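Local atomic coordinates of citrate synthase (Metallosphaera sedula, PDB entry 6ABW), a protein that probably condenses acetyl-CoA, which it is seen to bind, with oxaloacetate and water to form citrate and CoA in the tricarboxylic acid cycle. Residues A[240-254]-A[299-311]. Sequence-based numbering, arbitrary orientation.
Sequences QFVEIGEPDMTESWF and KYFEIAQKLEELG
Leu307 is the central knob, pushed into a hollow lined by Phe241, Ile244, Thr250 and Trp253. Its forked end suits the place: CD1 meets the rim of the Phe241 ring in plane (3.7 Å to CE1) and Ile244 CD1 tip to tip, while CD2 rests against both Trp253 CZ3 and Phe254 CD1. In return, Phe241 fills a hole among Tyr300, Ile303, Ala304 and Leu307. Small Ala304 lets the flat ring come close, its CB lying 3.7 Å from Phe241 CZ over one face. Thr250 is a compact second knob: with CG2 anti to the backbone N, the methyl enters the hole beside Leu307 CG, and OG1 donates back to Pro247 O, satisfying the hydroxyl within its own turn. Leu310 CB stands over the centre of the Phe254 ring, 3° off its normal, a CH-pi contact. Polar groups edge the apolar seam: Lys306 NZ bridges to Glu251 OE2 at 3.0 Å, and Lys299 NZ bonds weakly to Gly245 O, at the positive-phi glycine just after helix 233-244. The arrangement is knobs-into-holes packing of consecutive helices 233-244 and 250-260 and their joining turn against helix 295-315, in the mainly helical citrate synthase fold, near the acetyl-CoA-binding residues Leu265 and Phe268.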
loop_
_atom_site.group_PDB
_atom_site.type_symbol
_atom_site.label_atom_id
_atom_site.label_comp_id
_atom_site.label_asym_id
_atom_site.label_seq_id
_atom_site.Cartn_x
_atom_site.Cartn_y
_atom_site.Cartn_z
ATOM N N GLN A 240 8.316 24.603 14.163
ATOM C CA GLN A 240 8.231 26.024 14.447
ATOM C C GLN A 240 8.704 26.371 15.855
ATOM O O GLN A 240 9.503 27.306 16.030
ATOM C CB GLN A 240 6.807 26.531 14.295
ATOM C CG GLN A 240 6.275 26.337 12.900
ATOM C CD GLN A 240 4.795 26.713 12.826
ATOM O OE1 GLN A 240 4.413 27.501 11.942
ATOM N NE2 GLN A 240 3.946 26.101 13.701
ATOM N N PHE A 241 8.311 25.595 16.839
ATOM C CA PHE A 241 8.683 25.831 18.233
ATOM C C PHE A 241 10.176 25.600 18.448
ATOM O O PHE A 241 10.852 26.321 19.196
ATOM C CB PHE A 241 7.899 24.999 19.242
ATOM C CG PHE A 241 6.416 24.856 18.956
ATOM C CD1 PHE A 241 5.666 25.906 18.382
ATOM C CD2 PHE A 241 5.769 23.670 19.208
ATOM C CE1 PHE A 241 4.320 25.752 18.078
ATOM C CE2 PHE A 241 4.426 23.505 18.931
ATOM C CZ PHE A 241 3.677 24.538 18.366
ATOM N N VAL A 242 10.689 24.586 17.786
ATOM C CA VAL A 242 12.097 24.284 17.871
ATOM C C VAL A 242 12.964 25.415 17.297
ATOM O O VAL A 242 13.928 25.834 17.930
ATOM C CB VAL A 242 12.427 22.979 17.161
ATOM C CG1 VAL A 242 13.963 22.729 17.161
ATOM C CG2 VAL A 242 11.682 21.829 17.812
ATOM N N GLU A 243 12.534 25.967 16.189
ATOM C CA GLU A 243 13.209 27.061 15.547
ATOM C C GLU A 243 13.182 28.339 16.410
ATOM O O GLU A 243 14.157 29.100 16.462
ATOM C CB GLU A 243 12.526 27.279 14.198
ATOM C CG GLU A 243 13.092 28.347 13.279
ATOM C CD GLU A 243 12.511 28.166 11.883
ATOM O OE1 GLU A 243 12.704 27.061 11.311
ATOM O OE2 GLU A 243 11.795 29.064 11.402
ATOM N N ILE A 244 12.060 28.579 17.052
ATOM C CA ILE A 244 11.930 29.715 17.985
ATOM C C ILE A 244 12.897 29.521 19.174
ATOM O O ILE A 244 13.646 30.461 19.521
ATOM C CB ILE A 244 10.473 29.912 18.430
ATOM C CG1 ILE A 244 9.616 30.329 17.254
ATOM C CG2 ILE A 244 10.383 30.928 19.565
ATOM C CD1 ILE A 244 8.149 30.126 17.483
ATOM N N GLY A 245 12.958 28.324 19.750
ATOM C CA GLY A 245 13.983 28.009 20.736
ATOM C C GLY A 245 13.708 28.430 22.141
ATOM O O GLY A 245 13.822 27.630 23.048
ATOM N N GLU A 246 13.294 29.676 22.358
ATOM C CA GLU A 246 13.052 30.254 23.704
ATOM C C GLU A 246 11.792 31.135 23.653
ATOM O O GLU A 246 11.585 31.800 22.624
ATOM C CB GLU A 246 14.218 31.148 24.120
ATOM C CG GLU A 246 15.558 30.456 24.190
ATOM C CD GLU A 246 15.639 29.432 25.325
ATOM O OE1 GLU A 246 14.832 29.553 26.269
ATOM O OE2 GLU A 246 16.508 28.499 25.295
ATOM N N PRO A 247 10.954 31.088 24.687
ATOM C CA PRO A 247 9.697 31.833 24.636
ATOM C C PRO A 247 9.789 33.340 24.320
ATOM O O PRO A 247 8.931 33.913 23.602
ATOM C CB PRO A 247 9.123 31.672 26.060
ATOM C CG PRO A 247 9.681 30.369 26.513
ATOM C CD PRO A 247 11.057 30.288 25.936
ATOM N N ASP A 248 10.831 33.958 24.856
ATOM C CA ASP A 248 11.070 35.407 24.591
ATOM C C ASP A 248 11.437 35.732 23.131
ATOM O O ASP A 248 11.519 36.918 22.758
ATOM C CB ASP A 248 12.150 35.979 25.557
ATOM C CG ASP A 248 11.726 35.926 27.040
ATOM O OD1 ASP A 248 10.487 35.808 27.330
ATOM O OD2 ASP A 248 12.660 35.989 27.924
ATOM N N MET A 249 11.636 34.709 22.297
ATOM C CA MET A 249 11.893 34.897 20.885
ATOM C C MET A 249 10.682 34.743 19.991
ATOM O O MET A 249 10.823 34.861 18.771
ATOM C CB MET A 249 12.912 33.864 20.410
ATOM C CG MET A 249 14.139 33.739 21.234
ATOM S SD MET A 249 15.257 35.063 20.848
ATOM C CE MET A 249 15.450 35.571 22.529
ATOM N N THR A 250 9.534 34.345 20.563
ATOM C CA THR A 250 8.352 34.015 19.748
ATOM C C THR A 250 7.822 35.173 18.951
ATOM O O THR A 250 7.527 35.039 17.775
ATOM C CB THR A 250 7.247 33.381 20.634
ATOM O OG1 THR A 250 7.835 32.316 21.405
ATOM C CG2 THR A 250 6.149 32.804 19.768
ATOM N N GLU A 251 7.657 36.315 19.592
ATOM C CA GLU A 251 7.117 37.485 18.892
ATOM C C GLU A 251 7.935 37.884 17.696
ATOM O O GLU A 251 7.395 38.167 16.628
ATOM C CB GLU A 251 7.014 38.695 19.820
ATOM C CG GLU A 251 5.777 38.612 20.670
ATOM C CD GLU A 251 5.504 39.843 21.581
ATOM O OE1 GLU A 251 6.133 40.967 21.402
ATOM O OE2 GLU A 251 4.574 39.633 22.435
ATOM N N SER A 252 9.259 37.864 17.859
ATOM C CA SER A 252 10.157 38.181 16.757
ATOM C C SER A 252 10.058 37.195 15.585
ATOM O O SER A 252 9.967 37.635 14.420
ATOM C CB SER A 252 11.632 38.337 17.241
ATOM O OG SER A 252 12.516 38.428 16.141
ATOM N N TRP A 253 10.041 35.893 15.887
ATOM C CA TRP A 253 9.836 34.895 14.884
ATOM C C TRP A 253 8.500 35.125 14.137
ATOM O O TRP A 253 8.453 35.016 12.912
ATOM C CB TRP A 253 9.881 33.520 15.502
ATOM C CG TRP A 253 9.735 32.369 14.558
ATOM C CD1 TRP A 253 10.739 31.609 14.026
ATOM C CD2 TRP A 253 8.497 31.789 14.111
ATOM N NE1 TRP A 253 10.201 30.646 13.199
ATOM C CE2 TRP A 253 8.827 30.724 13.260
ATOM C CE3 TRP A 253 7.122 32.089 14.342
ATOM C CZ2 TRP A 253 7.862 29.918 12.665
ATOM C CZ3 TRP A 253 6.159 31.293 13.731
ATOM C CH2 TRP A 253 6.521 30.231 12.879
ATOM N N PHE A 254 7.471 35.391 14.893
ATOM C CA PHE A 254 6.101 35.583 14.308
ATOM C C PHE A 254 6.137 36.847 13.427
ATOM O O PHE A 254 5.641 36.812 12.294
ATOM C CB PHE A 254 5.054 35.750 15.397
ATOM C CG PHE A 254 3.621 35.753 14.892
ATOM C CD1 PHE A 254 2.913 34.574 14.681
ATOM C CD2 PHE A 254 2.950 36.931 14.706
ATOM C CE1 PHE A 254 1.555 34.607 14.209
ATOM C CE2 PHE A 254 1.615 36.957 14.304
ATOM C CZ PHE A 254 0.930 35.793 14.038
ATOM N N LYS A 299 9.353 24.610 27.967
ATOM C CA LYS A 299 9.734 25.665 27.083
ATOM C C LYS A 299 8.913 25.618 25.772
ATOM O O LYS A 299 8.390 26.669 25.290
ATOM C CB LYS A 299 11.234 25.494 26.837
ATOM C CG LYS A 299 11.970 26.557 26.108
ATOM C CD LYS A 299 13.419 26.131 25.847
ATOM C CE LYS A 299 13.514 25.016 24.788
ATOM N NZ LYS A 299 14.845 24.996 24.098
ATOM N N TYR A 300 8.784 24.415 25.198
ATOM C CA TYR A 300 8.013 24.244 23.947
ATOM C C TYR A 300 6.539 24.514 24.137
ATOM O O TYR A 300 5.942 25.105 23.264
ATOM C CB TYR A 300 8.327 22.871 23.323
ATOM C CG TYR A 300 9.745 22.779 22.803
ATOM C CD1 TYR A 300 10.335 23.811 22.040
ATOM C CD2 TYR A 300 10.542 21.701 23.125
ATOM C CE1 TYR A 300 11.648 23.727 21.593
ATOM C CE2 TYR A 300 11.847 21.593 22.647
ATOM C CZ TYR A 300 12.375 22.593 21.846
ATOM O OH TYR A 300 13.653 22.527 21.342
ATOM N N PHE A 301 5.969 24.131 25.256
ATOM C CA PHE A 301 4.591 24.364 25.600
ATOM C C PHE A 301 4.369 25.873 25.728
ATOM O O PHE A 301 3.437 26.402 25.166
ATOM C CB PHE A 301 4.131 23.666 26.893
ATOM C CG PHE A 301 2.735 24.031 27.300
ATOM C CD1 PHE A 301 1.643 23.530 26.610
ATOM C CD2 PHE A 301 2.498 24.936 28.330
ATOM C CE1 PHE A 301 0.324 23.847 26.951
ATOM C CE2 PHE A 301 1.174 25.334 28.640
ATOM C CZ PHE A 301 0.091 24.773 27.963
ATOM N N GLU A 302 5.333 26.560 26.351
ATOM C CA GLU A 302 5.245 28.031 26.515
ATOM C C GLU A 302 5.365 28.730 25.200
ATOM O O GLU A 302 4.657 29.673 24.949
ATOM C CB GLU A 302 6.321 28.535 27.491
ATOM C CG GLU A 302 6.034 28.013 28.902
ATOM C CD GLU A 302 6.941 28.591 30.002
ATOM O OE1 GLU A 302 7.820 29.443 29.664
ATOM O OE2 GLU A 302 6.773 28.173 31.204
ATOM N N ILE A 303 6.248 28.259 24.323
ATOM C CA ILE A 303 6.340 28.845 22.980
ATOM C C ILE A 303 5.038 28.603 22.199
ATOM O O ILE A 303 4.508 29.497 21.561
ATOM C CB ILE A 303 7.519 28.272 22.192
ATOM C CG1 ILE A 303 8.854 28.737 22.803
ATOM C CG2 ILE A 303 7.396 28.690 20.739
ATOM C CD1 ILE A 303 9.995 27.799 22.466
ATOM N N ALA A 304 4.520 27.366 22.258
ATOM C CA ALA A 304 3.257 27.059 21.538
ATOM C C ALA A 304 2.114 27.926 22.018
ATOM O O ALA A 304 1.350 28.458 21.201
ATOM C CB ALA A 304 2.861 25.611 21.787
ATOM N N GLN A 305 2.030 28.094 23.331
ATOM C CA GLN A 305 0.944 28.894 23.889
ATOM C C GLN A 305 1.017 30.387 23.404
ATOM O O GLN A 305 -0.001 30.999 23.050
ATOM C CB GLN A 305 0.854 28.737 25.424
ATOM C CG GLN A 305 -0.262 29.560 26.047
ATOM C CD GLN A 305 -0.921 28.904 27.284
ATOM O OE1 GLN A 305 -2.150 28.967 27.446
ATOM N NE2 GLN A 305 -0.116 28.244 28.108
ATOM N N LYS A 306 2.213 30.928 23.355
ATOM C CA LYS A 306 2.406 32.302 22.864
ATOM C C LYS A 306 2.085 32.406 21.374
ATOM O O LYS A 306 1.409 33.354 20.927
ATOM C CB LYS A 306 3.857 32.718 23.089
ATOM C CG LYS A 306 4.136 34.163 22.735
ATOM C CD LYS A 306 3.093 35.195 23.261
ATOM C CE LYS A 306 3.524 36.618 22.888
ATOM N NZ LYS A 306 2.722 37.624 23.648
ATOM N N LEU A 307 2.536 31.425 20.582
ATOM C CA LEU A 307 2.133 31.393 19.147
ATOM C C LEU A 307 0.658 31.252 18.937
ATOM O O LEU A 307 0.049 31.852 17.990
ATOM C CB LEU A 307 2.848 30.275 18.396
ATOM C CG LEU A 307 4.118 30.537 17.701
ATOM C CD1 LEU A 307 4.561 29.256 16.960
ATOM C CD2 LEU A 307 4.027 31.766 16.758
ATOM N N GLU A 308 0.002 30.479 19.789
ATOM C CA GLU A 308 -1.428 30.343 19.652
ATOM C C GLU A 308 -2.107 31.704 19.840
ATOM O O GLU A 308 -3.022 32.083 19.103
ATOM C CB GLU A 308 -1.948 29.357 20.740
ATOM C CG GLU A 308 -3.488 29.186 20.712
ATOM C CD GLU A 308 -4.060 28.378 21.884
ATOM O OE1 GLU A 308 -3.380 28.012 22.877
ATOM O OE2 GLU A 308 -5.258 28.156 21.796
ATOM N N GLU A 309 -1.658 32.437 20.838
ATOM C CA GLU A 309 -2.232 33.771 21.132
ATOM C C GLU A 309 -2.021 34.717 19.956
ATOM O O GLU A 309 -2.939 35.392 19.466
ATOM C CB GLU A 309 -1.566 34.401 22.380
ATOM C CG GLU A 309 -2.230 35.720 22.748
ATOM C CD GLU A 309 -1.928 36.210 24.163
ATOM O OE1 GLU A 309 -0.718 36.460 24.455
ATOM O OE2 GLU A 309 -2.906 36.395 24.964
ATOM N N LEU A 310 -0.777 34.770 19.508
ATOM C CA LEU A 310 -0.453 35.592 18.288
ATOM C C LEU A 310 -1.268 35.165 17.076
ATOM O O LEU A 310 -1.846 35.999 16.337
ATOM C CB LEU A 310 1.043 35.534 17.960
ATOM C CG LEU A 310 1.982 36.074 19.052
ATOM C CD1 LEU A 310 3.438 35.824 18.703
ATOM C CD2 LEU A 310 1.759 37.545 19.276
ATOM N N GLY A 311 -1.344 33.843 16.835
ATOM C CA GLY A 311 -2.108 33.335 15.715
ATOM C C GLY A 311 -3.607 33.605 15.752
ATOM O O GLY A 311 -4.184 33.976 14.718
HETATM O O HOH W 1 14.883 24.487 20.192
#